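Long-range contacts in protein ACDH-11, isoform b (Caenorhabditis elegans, PDB 4Y9J), which belongs to the acyl-CoA dehydrogenase family of flavoproteins and binds flavin-adenine dinucleotide and UCC in neighbouring pockets: residues T315-N319 against T442-G447; S323-M327 against A406-A410. One frame throughout, in Å; residues are numbered along the deposited sequence. Where two conformers were deposited one is given.

Interaction 1. Residues T315-N319 against T442-G447; sequences TRIHN and TPIWEG. With UCC (S-{(3S,5R,9R)-1-[(2R,3S,4R,5R)-5-(6-amino-9H-purin-9-yl)-4-hydroxy-3-(phosphonooxy)tetrahydrofuran-2-yl]-3,5,9-trihydroxy-8,8-dimethyl-3,5-dioxido-10,14-dioxo-2,4,6-trioxa-11,15-diaza-3lambda~5~,5lambda~5~-diphosphaheptadecan-17-yl} undecanethioate), chain F.
Asn319 joins helix 304-338 to the loop 442-447 through both ends of its side-chain amide. Its ND2 gives a hydrogen bond to Thr442 O (2.9 Å, 150° at the hydrogen), while OD1 lies at the edge of the Trp445 indole, in the ring plane, and takes a weak bond from NE1 (2.8 Å). CG stands anti to the backbone N (chi1 -172°), which carries the amide across to the loop; amide and ring planes are turned 70° apart. UCC CA3 lies over one face of the indole, offset toward the rim, 3.3 Å from Trp445 CE3. One turn earlier, in one of its two conformers, the extended Arg316 chain brings NE to Glu446 O in a weak bond of 2.7 Å, and NH2 donates to UCC OP1 (2.7 Å) and OP2 (3.0 Å). Glu446 N donates to UCC OA1 (3.1 Å). Behind this first shell, Lys403 of helix 389-419 bonds Thr442 O, Trp445 O and Gly447 O, and Gln188 holds Glu446 OE1. Helix and loop form one wall of the UCC pocket, and Trp445 and Glu446 also touch the flavin-adenine dinucleotide. The Glu446 N-H would probably polarise the carbonyl at OA1, and Arg316 those at OP1 and OP2.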
loop_
_atom_site.group_PDB
_atom_site.type_symbol
_atom_site.label_atom_id
_atom_site.label_comp_id
_atom_site.label_asym_id
_atom_site.label_seq_id
_atom_site.Cartn_x
_atom_site.Cartn_y
_atom_site.Cartn_z
ATOM N N THR B 315 1.956 -33.468 -11.365
ATOM C CA THR B 315 1.684 -32.353 -10.562
ATOM C C THR B 315 0.816 -32.764 -9.360
ATOM O O THR B 315 0.965 -32.188 -8.276
ATOM C CB THR B 315 0.985 -31.130 -11.281
ATOM O OG1 THR B 315 -0.282 -31.528 -11.840
ATOM C CG2 THR B 315 1.887 -30.512 -12.384
ATOM N N ARG B 316 -0.062 -33.718 -9.564
ATOM C CA ARG B 316 -0.913 -34.252 -8.468
ATOM C C ARG B 316 -0.050 -34.923 -7.360
ATOM O O ARG B 316 -0.268 -34.702 -6.189
ATOM C CB ARG B 316 -2.014 -35.181 -9.060
ATOM C CG ARG B 316 -3.025 -34.301 -9.806
ATOM C CD ARG B 316 -4.168 -35.006 -10.544
ATOM N NE ARG B 316 -4.982 -34.044 -11.248
ATOM C CZ ARG B 316 -5.868 -34.373 -12.157
ATOM N NH1 ARG B 316 -5.983 -35.603 -12.523
ATOM N NH2 ARG B 316 -6.602 -33.490 -12.769
ATOM N N ILE B 317 1.032 -35.623 -7.709
ATOM C CA ILE B 317 1.988 -36.132 -6.675
ATOM C C ILE B 317 2.726 -34.956 -5.907
ATOM O O ILE B 317 2.908 -34.974 -4.674
ATOM C CB ILE B 317 3.013 -37.058 -7.286
ATOM C CG1 ILE B 317 2.293 -38.329 -7.833
ATOM C CG2 ILE B 317 4.132 -37.402 -6.305
ATOM C CD1 ILE B 317 3.206 -39.400 -8.309
ATOM N N HIS B 318 3.228 -33.998 -6.666
ATOM C CA HIS B 318 3.810 -32.786 -6.076
ATOM C C HIS B 318 2.789 -32.103 -5.166
ATOM O O HIS B 318 3.144 -31.555 -4.129
ATOM C CB HIS B 318 4.227 -31.787 -7.148
ATOM C CG HIS B 318 5.586 -31.998 -7.733
ATOM N ND1 HIS B 318 5.902 -33.016 -8.611
ATOM C CD2 HIS B 318 6.706 -31.264 -7.619
ATOM C CE1 HIS B 318 7.153 -32.898 -9.000
ATOM N NE2 HIS B 318 7.659 -31.853 -8.398
ATOM N N ASN B 319 1.532 -32.069 -5.579
ATOM C CA ASN B 319 0.521 -31.387 -4.754
ATOM C C ASN B 319 0.349 -32.151 -3.433
ATOM O O ASN B 319 0.194 -31.544 -2.396
ATOM C CB ASN B 319 -0.802 -31.284 -5.496
ATOM C CG ASN B 319 -1.795 -30.429 -4.781
ATOM O OD1 ASN B 319 -1.755 -29.202 -4.841
ATOM N ND2 ASN B 319 -2.698 -31.082 -4.058
ATOM N N THR B 442 -4.409 -26.633 -1.867
ATOM C CA THR B 442 -4.084 -28.033 -2.220
ATOM C C THR B 442 -5.320 -28.928 -2.534
ATOM O O THR B 442 -5.194 -29.766 -3.394
ATOM C CB THR B 442 -3.089 -28.713 -1.273
ATOM O OG1 THR B 442 -3.628 -28.947 0.040
ATOM C CG2 THR B 442 -1.821 -27.949 -1.137
ATOM N N PRO B 443 -6.472 -28.734 -1.880
ATOM C CA PRO B 443 -7.649 -29.499 -2.348
ATOM C C PRO B 443 -8.363 -28.922 -3.525
ATOM O O PRO B 443 -9.346 -29.562 -3.974
ATOM C CB PRO B 443 -8.581 -29.480 -1.111
ATOM C CG PRO B 443 -8.237 -28.139 -0.505
ATOM C CD PRO B 443 -6.764 -28.080 -0.572
ATOM N N ILE B 444 -7.891 -27.779 -4.069
ATOM C CA ILE B 444 -8.620 -27.054 -5.124
ATOM C C ILE B 444 -7.974 -27.229 -6.499
ATOM O O ILE B 444 -8.618 -27.712 -7.482
ATOM C CB ILE B 444 -8.827 -25.586 -4.758
ATOM C CG1 ILE B 444 -9.723 -25.477 -3.503
ATOM C CG2 ILE B 444 -9.496 -24.839 -5.915
ATOM C CD1 ILE B 444 -9.834 -24.052 -2.945
ATOM N N TRP B 445 -6.719 -26.868 -6.591
ATOM C CA TRP B 445 -6.076 -26.930 -7.884
ATOM C C TRP B 445 -5.567 -28.311 -8.239
ATOM O O TRP B 445 -5.484 -29.168 -7.387
ATOM C CB TRP B 445 -4.987 -25.856 -8.016
ATOM C CG TRP B 445 -3.731 -25.948 -7.184
ATOM C CD1 TRP B 445 -3.281 -26.986 -6.381
ATOM C CD2 TRP B 445 -2.721 -24.954 -7.155
ATOM N NE1 TRP B 445 -2.123 -26.641 -5.813
ATOM C CE2 TRP B 445 -1.712 -25.421 -6.309
ATOM C CE3 TRP B 445 -2.574 -23.687 -7.799
ATOM C CZ2 TRP B 445 -0.543 -24.658 -6.046
ATOM C CZ3 TRP B 445 -1.429 -22.946 -7.546
ATOM C CH2 TRP B 445 -0.454 -23.415 -6.634
ATOM N N GLU B 446 -5.295 -28.492 -9.536
ATOM C CA GLU B 446 -4.977 -29.788 -10.124
ATOM C C GLU B 446 -6.079 -30.814 -9.793
ATOM O O GLU B 446 -5.799 -32.001 -9.717
ATOM C CB GLU B 446 -3.619 -30.319 -9.658
ATOM C CG GLU B 446 -2.436 -29.401 -10.068
ATOM C CD GLU B 446 -2.101 -29.351 -11.590
ATOM O OE1 GLU B 446 -2.735 -30.018 -12.436
ATOM O OE2 GLU B 446 -1.146 -28.597 -11.932
ATOM N N GLY B 447 -7.309 -30.317 -9.710
ATOM C CA GLY B 447 -8.486 -31.163 -9.545
ATOM C C GLY B 447 -9.056 -31.063 -8.144
ATOM O O GLY B 447 -8.361 -31.332 -7.176
HETATM O OA1 UCC F . -4.448 -26.187 -11.401
HETATM C CA1 UCC F . -3.433 -26.114 -12.196
HETATM C CA2 UCC F . -2.025 -25.581 -11.904
HETATM C CA3 UCC F . -1.577 -25.405 -10.486
HETATM C CA4 UCC F . -0.096 -25.868 -10.281
HETATM C CA5 UCC F . -0.072 -27.128 -9.406
HETATM C CA6 UCC F . 1.018 -27.070 -8.394
HETATM C CA7 UCC F . 1.047 -28.317 -7.524
HETATM C CA8 UCC F . 2.303 -28.014 -6.810
HETATM C CA9 UCC F . 2.393 -28.157 -5.389
HETATM C C10 UCC F . 2.596 -26.899 -4.672
HETATM C C11 UCC F . 1.330 -26.823 -3.830
HETATM S S UCC F . -3.428 -26.556 -13.809
HETATM C CP1 UCC F . -5.107 -27.137 -14.265
HETATM C CP2 UCC F . -5.587 -28.348 -13.526
HETATM N NP1 UCC F . -6.802 -28.933 -14.128
HETATM C CP3 UCC F . -7.146 -30.163 -13.743
HETATM O OP1 UCC F . -6.592 -30.788 -12.837
HETATM C CP4 UCC F . -8.248 -30.840 -14.532
HETATM C CP5 UCC F . -9.318 -31.360 -13.560
HETATM N NP2 UCC F . -10.199 -32.141 -14.418
HETATM C CP6 UCC F . -9.981 -33.407 -14.772
HETATM O OP2 UCC F . -9.068 -34.085 -14.322
HETATM C CP8 UCC F . -11.033 -33.995 -15.691
HETATM O OP3 UCC F . -11.382 -35.328 -15.207
HETATM C CPB UCC F . -10.607 -34.272 -17.113
HETATM C CP7 UCC F . -9.237 -34.917 -17.373
HETATM C CP9 UCC F . -10.089 -32.829 -17.537
HETATM C CPA UCC F . -11.765 -34.285 -18.135
HETATM O O7 UCC F . -11.234 -34.494 -19.468
HETATM P P2 UCC F . -12.194 -35.068 -20.640
HETATM O O21 UCC F . -11.429 -35.138 -21.952
HETATM O O22 UCC F . -13.548 -34.364 -20.467
HETATM O O6 UCC F . -12.462 -36.560 -20.049
HETATM P P1 UCC F . -12.073 -37.969 -20.681
HETATM O O11 UCC F . -12.713 -38.207 -22.041
HETATM O O12 UCC F . -12.362 -38.917 -19.557
HETATM O "O5'" UCC F . -10.424 -37.765 -20.838
HETATM C "C5'" UCC F . -9.806 -37.828 -22.147
HETATM C "C4'" UCC F . -8.645 -38.841 -22.180
HETATM C "C3'" UCC F . -9.127 -40.252 -21.854
HETATM O "O3'" UCC F . -8.273 -41.098 -22.582
HETATM P P3 UCC F . -8.797 -42.023 -23.751
HETATM O O33 UCC F . -7.513 -42.630 -24.272
HETATM O O32 UCC F . -9.329 -41.061 -24.787
HETATM O O31 UCC F . -9.811 -42.968 -23.057
HETATM C "C2'" UCC F . -8.871 -40.452 -20.367
HETATM O "O2'" UCC F . -8.532 -41.782 -19.979
HETATM O "O4'" UCC F . -7.674 -38.503 -21.167
HETATM C "C1'" UCC F . -7.610 -39.586 -20.247
HETATM N N9 UCC F . -7.303 -39.090 -18.897
HETATM C C4 UCC F . -6.286 -39.567 -18.187
HETATM N N3 UCC F . -5.285 -40.453 -18.407
HETATM C C8 UCC F . -8.012 -38.181 -18.187
HETATM N N7 UCC F . -7.420 -38.017 -16.989
HETATM C C5 UCC F . -6.344 -38.833 -16.925
HETATM C C6 UCC F . -5.251 -39.108 -15.954
HETATM N N6 UCC F . -5.247 -38.457 -14.763
HETATM N N1 UCC F . -4.330 -40.071 -16.276
HETATM C C2 UCC F . -4.362 -40.710 -17.464
#

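Interaction 2. Residues S323-M327 against A406-A410; sequences SLGYM and AGKQA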
loop_
_atom_site.group_PDB
_atom_site.type_symbol
_atom_site.label_atom_id
_atom_site.label_comp_id
_atom_site.label_asym_id
_atom_site.label_seq_id
_atom_site.Cartn_x
_atom_site.Cartn_y
_atom_site.Cartn_z
ATOM N N SER B 323 0.704 -30.778 0.452
ATOM C CA SER B 323 -0.254 -31.001 1.513
ATOM C C SER B 323 0.443 -31.568 2.746
ATOM O O SER B 323 0.245 -31.115 3.872
ATOM C CB SER B 323 -1.354 -31.961 1.034
ATOM O OG SER B 323 -2.172 -31.371 0.066
ATOM N N LEU B 324 1.244 -32.582 2.542
ATOM C CA LEU B 324 1.919 -33.280 3.602
ATOM C C LEU B 324 3.007 -32.412 4.214
ATOM O O LEU B 324 3.252 -32.502 5.422
ATOM C CB LEU B 324 2.491 -34.609 3.099
ATOM C CG LEU B 324 1.375 -35.649 2.861
ATOM C CD1 LEU B 324 1.818 -36.769 1.984
ATOM C CD2 LEU B 324 0.840 -36.171 4.174
ATOM N N GLY B 325 3.648 -31.608 3.380
ATOM C CA GLY B 325 4.627 -30.639 3.849
ATOM C C GLY B 325 4.044 -29.627 4.873
ATOM O O GLY B 325 4.652 -29.413 5.956
ATOM N N TYR B 326 2.857 -29.138 4.587
ATOM C CA TYR B 326 2.159 -28.205 5.498
ATOM C C TYR B 326 1.713 -28.893 6.794
ATOM O O TYR B 326 1.842 -28.317 7.887
ATOM C CB TYR B 326 0.973 -27.550 4.815
ATOM C CG TYR B 326 1.385 -26.644 3.671
ATOM C CD1 TYR B 326 2.290 -25.643 3.865
ATOM C CD2 TYR B 326 0.861 -26.794 2.391
ATOM C CE1 TYR B 326 2.681 -24.812 2.828
ATOM C CE2 TYR B 326 1.229 -25.949 1.358
ATOM C CZ TYR B 326 2.151 -24.967 1.589
ATOM O OH TYR B 326 2.643 -24.139 0.602
ATOM N N MET B 327 1.211 -30.119 6.656
ATOM C CA MET B 327 0.813 -30.924 7.812
ATOM C C MET B 327 2.006 -31.200 8.727
ATOM O O MET B 327 1.985 -30.928 9.938
ATOM C CB MET B 327 0.143 -32.200 7.351
ATOM C CG MET B 327 -1.157 -31.973 6.600
ATOM S SD MET B 327 -1.761 -33.323 5.506
ATOM C CE MET B 327 -1.883 -34.560 6.693
ATOM N N ALA B 406 -4.810 -36.530 0.865
ATOM C CA ALA B 406 -3.934 -35.618 1.587
ATOM C C ALA B 406 -4.458 -34.179 1.474
ATOM O O ALA B 406 -4.364 -33.377 2.415
ATOM C CB ALA B 406 -2.483 -35.686 1.069
ATOM N N GLY B 407 -5.027 -33.883 0.307
ATOM C CA GLY B 407 -5.630 -32.619 0.013
ATOM C C GLY B 407 -6.699 -32.219 0.981
ATOM O O GLY B 407 -6.803 -31.073 1.407
ATOM N N LYS B 408 -7.523 -33.196 1.312
ATOM C CA LYS B 408 -8.669 -32.962 2.138
ATOM C C LYS B 408 -8.279 -33.060 3.616
ATOM O O LYS B 408 -8.917 -32.449 4.456
ATOM C CB LYS B 408 -9.775 -33.917 1.747
ATOM C CG LYS B 408 -11.087 -33.769 2.461
ATOM C CD LYS B 408 -11.599 -32.339 2.530
ATOM C CE LYS B 408 -11.807 -31.743 1.140
ATOM N NZ LYS B 408 -12.247 -30.368 1.119
ATOM N N GLN B 409 -7.250 -33.817 3.953
ATOM C CA GLN B 409 -6.675 -33.771 5.301
ATOM C C GLN B 409 -6.062 -32.400 5.703
ATOM O O GLN B 409 -6.090 -32.059 6.861
ATOM C CB GLN B 409 -5.584 -34.798 5.480
ATOM C CG GLN B 409 -6.023 -36.229 5.528
ATOM C CD GLN B 409 -4.815 -37.108 5.657
ATOM O OE1 GLN B 409 -3.941 -37.078 4.792
ATOM N NE2 GLN B 409 -4.747 -37.873 6.721
ATOM N N ALA B 410 -5.534 -31.662 4.745
ATOM C CA ALA B 410 -4.554 -30.599 5.008
ATOM C C ALA B 410 -5.165 -29.388 5.759
ATOM O O ALA B 410 -4.616 -28.987 6.762
ATOM C CB ALA B 410 -3.912 -30.108 3.721
#
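Ser323 and Ala410 mark the nearest backbone approach, 5.6 Å between their CA atoms, where helix segments 323-327 and 406-410 run in roughly the same direction, their axes 9.0 Å apart and inclined at 31°. The small residues at the interface, Ser323, Ala406, Gly407 and Ala410, are consistent with this approach. Ser323 CB sits 3.6 Å from Ala406 O and also meets the methyl groups of Ala406 and Ala410, while its OG lies beside the CA of Gly407. The hydroxyl itself is bonded to Thr442 OG1, with a weak bond to Asn319 O, so its polar partners lie outside the two segments.

A turn further on, Met327 reaches across to the other helix. SD rests 3.9 Å from Ala410 CA and 4.0 Å from Ala406 O, and a bend at the last torsion (chi3 59°) turns CE toward Gln409, 3.8 Å from its OE1. The two side chains cross at about a right angle, the methyl lying against CB and the amide end of the glutamine. That amide is held by Ser368 at OE1 and by the Asp364 carbonyl at NE2, which fixes the surface met by the methionine. Leu324 adds a looser apolar touch, CG to Ala406 CB at 4.3 Å.

No hydrogen bond crosses between the segments; the pair is joined by van der Waals contact within the helical C-terminal domain of the acyl-CoA dehydrogenase fold. Lys408, directed away from 323-327, forms salt bridges with Glu416 and Glu419 of the second subunit. Helix 352-383 packs against Leu324 and Met327, and helix 432-439 lies against Tyr326.

Both contacts start on helix 304-338. Followed from the N terminus, the chain passes 315-319 and then 323-327, turns through helix 352-383, and comes back alongside in helix 389-419, running in roughly the same direction as the first helix, where 406-410 closes the shorter loop of interaction 2. Helix 432-439 follows before 442-447 closes interaction 1, so the second contact is nested inside the first. Their centres lie 10 Å apart and they touch directly, with Pro443 CB packing on Gly407 O at 3.5 Å. Together they tie the pocket-lining loop to two helices of the C-terminal domain.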